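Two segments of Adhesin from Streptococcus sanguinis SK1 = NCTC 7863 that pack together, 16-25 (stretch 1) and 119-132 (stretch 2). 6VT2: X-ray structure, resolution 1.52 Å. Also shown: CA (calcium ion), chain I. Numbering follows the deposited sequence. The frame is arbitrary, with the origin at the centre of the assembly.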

# COMPACT_ATOMS: atom_id res chain seq x y z
N ALA A 16 36.26 8.15 -6.53
CA ALA A 16 35.76 9.00 -5.36
C ALA A 16 34.73 9.90 -6.05
O ALA A 16 35.05 10.44 -7.04
N TYR A 17 33.58 10.06 -5.49
CA TYR A 17 32.55 10.86 -6.14
C TYR A 17 32.66 12.30 -5.68
O TYR A 17 32.86 12.53 -4.55
N ARG A 18 32.53 13.22 -6.59
CA ARG A 18 32.57 14.65 -6.34
C ARG A 18 31.58 14.99 -5.23
O ARG A 18 30.47 14.60 -5.33
N GLY A 19 32.01 15.70 -4.19
CA GLY A 19 31.15 16.12 -3.08
C GLY A 19 31.13 15.15 -1.93
O GLY A 19 30.73 15.56 -0.88
N GLU A 20 31.58 13.92 -2.15
CA GLU A 20 31.40 12.86 -1.14
C GLU A 20 32.67 12.50 -0.40
O GLU A 20 33.71 12.80 -0.85
N GLU A 21 32.48 11.82 0.72
CA GLU A 21 33.62 11.30 1.48
C GLU A 21 34.12 10.08 0.75
O GLU A 21 33.31 9.40 0.14
N PHE A 22 35.43 9.84 0.79
CA PHE A 22 36.01 8.59 0.26
C PHE A 22 36.93 8.06 1.36
O PHE A 22 37.34 8.80 2.17
N GLU A 23 37.16 6.76 1.32
CA GLU A 23 38.06 6.12 2.29
C GLU A 23 38.56 4.82 1.70
O GLU A 23 37.77 4.17 1.06
N PHE A 24 39.82 4.52 1.87
CA PHE A 24 40.33 3.19 1.49
C PHE A 24 41.48 2.89 2.43
O PHE A 24 41.84 3.72 3.09
N PHE A 25 41.94 1.66 2.47
CA PHE A 25 42.98 1.26 3.43
C PHE A 25 44.20 0.75 2.69
O PHE A 25 44.05 0.15 1.65
N ARG A 119 51.44 2.75 -5.45
CA ARG A 119 50.73 3.97 -5.76
C ARG A 119 49.26 3.62 -5.95
O ARG A 119 48.91 2.45 -6.18
N PHE A 120 48.44 4.65 -5.90
CA PHE A 120 47.04 4.53 -6.22
C PHE A 120 46.66 5.67 -7.14
O PHE A 120 47.28 6.72 -7.12
N VAL A 121 45.58 5.49 -7.91
CA VAL A 121 45.00 6.57 -8.69
C VAL A 121 43.64 6.84 -8.11
O VAL A 121 42.78 5.95 -8.08
N LEU A 122 43.46 8.04 -7.62
CA LEU A 122 42.18 8.53 -7.15
C LEU A 122 41.48 9.25 -8.28
O LEU A 122 42.05 10.16 -8.88
N VAL A 123 40.30 8.79 -8.62
CA VAL A 123 39.59 9.23 -9.81
C VAL A 123 38.33 9.90 -9.36
O VAL A 123 37.50 9.27 -8.70
N ILE A 124 38.13 11.15 -9.81
CA ILE A 124 36.99 11.91 -9.34
C ILE A 124 35.86 11.86 -10.37
O ILE A 124 36.06 12.25 -11.51
N ARG A 125 34.70 11.34 -9.97
CA ARG A 125 33.58 11.13 -10.87
C ARG A 125 32.37 11.89 -10.36
O ARG A 125 32.25 12.19 -9.16
N PRO A 126 31.44 12.19 -11.24
CA PRO A 126 30.22 12.87 -10.80
C PRO A 126 29.30 11.92 -10.06
O PRO A 126 29.29 10.71 -10.29
N GLN A 127 28.48 12.51 -9.19
CA GLN A 127 27.56 11.69 -8.40
C GLN A 127 26.60 10.87 -9.26
O GLN A 127 26.23 9.75 -8.89
N THR A 128 26.25 11.37 -10.42
CA THR A 128 25.31 10.63 -11.25
C THR A 128 25.86 9.29 -11.68
O THR A 128 25.06 8.39 -12.00
N GLU A 129 27.17 9.08 -11.64
CA GLU A 129 27.67 7.75 -11.98
C GLU A 129 27.46 6.76 -10.85
O GLU A 129 27.50 5.54 -11.08
N LYS A 130 27.29 7.24 -9.64
CA LYS A 130 27.00 6.37 -8.52
C LYS A 130 25.53 5.98 -8.45
O LYS A 130 25.21 4.87 -8.06
N TYR A 131 24.62 6.85 -8.86
CA TYR A 131 23.19 6.68 -8.63
C TYR A 131 22.47 6.38 -9.94
O TYR A 131 22.71 7.04 -10.97
N THR A 132 21.65 5.34 -9.91
CA THR A 132 20.84 4.96 -11.06
C THR A 132 19.39 4.97 -10.58
O THR A 132 18.96 4.05 -9.85

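A polar group withdrawn from solvent must find a partner, and the junction between these two segments of the adhesin illustrates how backbone and side chains share that task. Where the strands run parallel, the main chain serves itself: Ala16 N donates to Val123 O (2.7 Å), Arg125 N to Ala16 O (3.1 Å) and Arg18 N to Arg125 O (2.8 Å). Ala16 and Ile124 share one face of the sheet, where Ala16 CB meets Leu122 CD1 at 3.8 Å and Ile124 CD1 at 3.9 Å; Ile124 is m,m and Leu122 t,p. Tyr17 and Arg125 occupy the other face.

Beyond Tyr17 the chain enters a type II turn, closed by Glu20 N donating to Tyr17 O (3.1 Å), and strand pairing gives way to side-chain partners. Gln127 (m,t) reaches across so that its NE2 donates to Arg18 O (2.9 Å). The same nitrogen donates to water 1 (2.9 Å from NE2 to the water oxygen), which in turn makes a weak bond to Gly19 O (3.4 Å). Glycine suits this position doubly, since a CB would lie 2.8 Å from Gln127 NE2 and jam against the preceding carbonyl.

Glu20 (m,t) points toward stretch 2 and has both carboxylate oxygens satisfied. OE1 forms a salt bridge with NZ of the extended, all-t Lys130 (2.9 Å), while OE2 accepts from Tyr131 OH (3.1 Å). Lys130 NZ also donates to Tyr131 OH (3.1 Å), closing a small polar circuit. Glu20 OE2 lies 3.3 Å from Gln127 OE1, but these are two acceptors and no bond joins them.

The lysine has an apolar role too: its CB sits over one face of the Tyr17 ring (chi1 m), 3.7 Å from the centroid, while Pro126 O and Glu129 CB lie at the ring edge. Arg125, m at its first three chi angles, turns its end away from stretch 1 and pairs with Glu129, NE to OE1 at 2.9 Å and NH2 to OE2 at 2.8 Å. The Arg18 guanidinium is satisfied elsewhere in the structure.

Farther along, the contact is purely apolar. Phe22, Phe24 and Phe120, all p, point inward; Phe22 CZ meets Leu122 CD2 at 3.9 Å, and Phe24 presents its edge to the face of Phe120, centroids 4.8 Å apart.

Away from the interface, calcium engages Thr128 through O (2.3 Å) and OG1 (2.6 Å), Tyr131 through O (2.4 Å), and three waters.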

# COMPACT_ATOMS: atom_id res chain seq x y z
CB ALA A 16 36.85 9.82 -4.74
CB TYR A 17 31.19 10.26 -5.86
CG TYR A 17 31.09 8.94 -6.54
CD1 TYR A 17 30.95 8.89 -7.90
CD2 TYR A 17 31.28 7.77 -5.84
CE1 TYR A 17 30.93 7.69 -8.58
CE2 TYR A 17 31.28 6.57 -6.51
CZ TYR A 17 31.08 6.54 -7.86
OH TYR A 17 31.11 5.33 -8.45
CB ARG A 18 32.19 15.35 -7.63
CG ARG A 18 32.08 16.84 -7.46
CD ARG A 18 32.03 17.52 -8.79
NE ARG A 18 30.95 17.02 -9.60
CZ ARG A 18 30.63 17.46 -10.79
NH1 ARG A 18 31.36 18.39 -11.33
NH2 ARG A 18 29.60 16.98 -11.44
CB GLU A 20 30.83 11.64 -1.83
CG GLU A 20 29.63 12.01 -2.69
CD GLU A 20 28.68 10.88 -2.99
OE1 GLU A 20 29.05 9.76 -2.78
OE2 GLU A 20 27.61 11.17 -3.48
CB GLU A 21 33.20 10.82 2.87
CG GLU A 21 32.62 11.87 3.79
CD GLU A 21 31.94 11.28 5.02
OE1 GLU A 21 31.74 10.05 5.08
OE2 GLU A 21 31.63 12.06 5.94
CB PHE A 22 36.82 8.76 -1.02
CG PHE A 22 38.02 9.66 -0.88
CD1 PHE A 22 37.88 11.02 -1.02
CD2 PHE A 22 39.28 9.15 -0.61
CE1 PHE A 22 38.96 11.86 -0.88
CE2 PHE A 22 40.37 9.99 -0.48
CZ PHE A 22 40.20 11.35 -0.61
CB GLU A 23 37.32 5.85 3.60
CG GLU A 23 37.99 4.89 4.55
CD GLU A 23 37.02 4.56 5.66
OE1 GLU A 23 36.96 5.32 6.58
OE2 GLU A 23 36.29 3.58 5.54
CB PHE A 24 40.72 3.11 0.01
CG PHE A 24 41.87 3.97 -0.42
CD1 PHE A 24 41.66 5.29 -0.78
CD2 PHE A 24 43.15 3.45 -0.51
CE1 PHE A 24 42.71 6.06 -1.25
CE2 PHE A 24 44.20 4.23 -0.96
CZ PHE A 24 43.97 5.52 -1.33
CB PHE A 25 42.39 0.27 4.42
CG PHE A 25 41.46 0.94 5.38
CD1 PHE A 25 41.94 1.56 6.51
CD2 PHE A 25 40.10 1.01 5.11
CE1 PHE A 25 41.08 2.21 7.38
CE2 PHE A 25 39.25 1.66 5.98
CZ PHE A 25 39.74 2.25 7.11
CB ARG A 119 51.28 4.63 -7.03
CG ARG A 119 51.11 3.81 -8.29
CD ARG A 119 52.13 4.27 -9.37
NE ARG A 119 51.77 3.53 -10.55
CZ ARG A 119 52.07 2.26 -10.76
NH1 ARG A 119 52.86 1.60 -9.91
NH2 ARG A 119 51.57 1.65 -11.85
CB PHE A 120 46.14 4.54 -4.98
CG PHE A 120 46.24 5.77 -4.16
CD1 PHE A 120 45.41 6.85 -4.41
CD2 PHE A 120 47.17 5.87 -3.13
CE1 PHE A 120 45.54 8.04 -3.69
CE2 PHE A 120 47.25 6.98 -2.38
CZ PHE A 120 46.43 8.10 -2.65
CB VAL A 121 44.89 6.24 -10.16
CG1 VAL A 121 44.35 7.43 -10.92
CG2 VAL A 121 46.29 5.88 -10.73
CB LEU A 122 42.43 9.44 -5.95
CG LEU A 122 41.18 9.91 -5.23
CD1 LEU A 122 40.52 8.76 -4.53
CD2 LEU A 122 41.63 11.02 -4.26
CB VAL A 123 39.32 8.06 -10.76
CG1 VAL A 123 38.63 8.51 -12.06
CG2 VAL A 123 40.56 7.31 -11.08
CB ILE A 124 37.37 13.36 -9.04
CG1 ILE A 124 38.63 13.42 -8.14
CG2 ILE A 124 36.19 14.11 -8.55
CD1 ILE A 124 38.52 12.59 -6.93
CB ARG A 125 33.27 9.63 -11.00
CG ARG A 125 34.47 8.88 -11.51
CD ARG A 125 35.05 9.47 -12.74
NE ARG A 125 34.10 9.42 -13.85
CZ ARG A 125 34.41 9.79 -15.08
NH1 ARG A 125 35.62 10.31 -15.34
NH2 ARG A 125 33.54 9.63 -16.04
CB PRO A 126 29.61 13.37 -12.11
CG PRO A 126 29.95 12.23 -13.08
CD PRO A 126 31.43 11.83 -12.66
CB GLN A 127 26.77 12.55 -7.44
CG GLN A 127 27.70 13.05 -6.33
CD GLN A 127 27.02 13.67 -5.17
OE1 GLN A 127 25.84 13.47 -4.98
NE2 GLN A 127 27.76 14.45 -4.37
CB THR A 128 24.88 11.42 -12.47
OG1 THR A 128 23.74 10.71 -13.04
CG2 THR A 128 25.96 11.59 -13.46
CB GLU A 129 29.14 7.85 -12.36
CG GLU A 129 29.29 8.47 -13.72
CD GLU A 129 30.72 8.47 -14.19
OE1 GLU A 129 31.61 8.07 -13.42
OE2 GLU A 129 30.93 8.88 -15.33
CB LYS A 130 27.47 7.08 -7.24
CG LYS A 130 27.13 6.41 -6.01
CD LYS A 130 27.75 7.15 -4.83
CE LYS A 130 27.52 6.34 -3.54
NZ LYS A 130 27.67 7.21 -2.33
CB TYR A 131 22.64 7.93 -7.95
CG TYR A 131 23.32 8.26 -6.66
CD1 TYR A 131 23.16 7.43 -5.54
CD2 TYR A 131 24.16 9.35 -6.56
CE1 TYR A 131 23.82 7.71 -4.34
CE2 TYR A 131 24.82 9.64 -5.36
CZ TYR A 131 24.61 8.82 -4.25
OH TYR A 131 25.28 9.09 -3.08
CB THR A 132 21.24 3.60 -11.61
OG1 THR A 132 22.62 3.63 -11.99
CG2 THR A 132 20.40 3.27 -12.86
CA CA I . 23.06 8.17 -13.04
O HOH W 1 27.44 15.80 -1.88
O HOH W 2 24.26 6.17 -13.26
O HOH W 3 24.18 8.26 -15.10
O HOH W 4 21.66 6.52 -14.20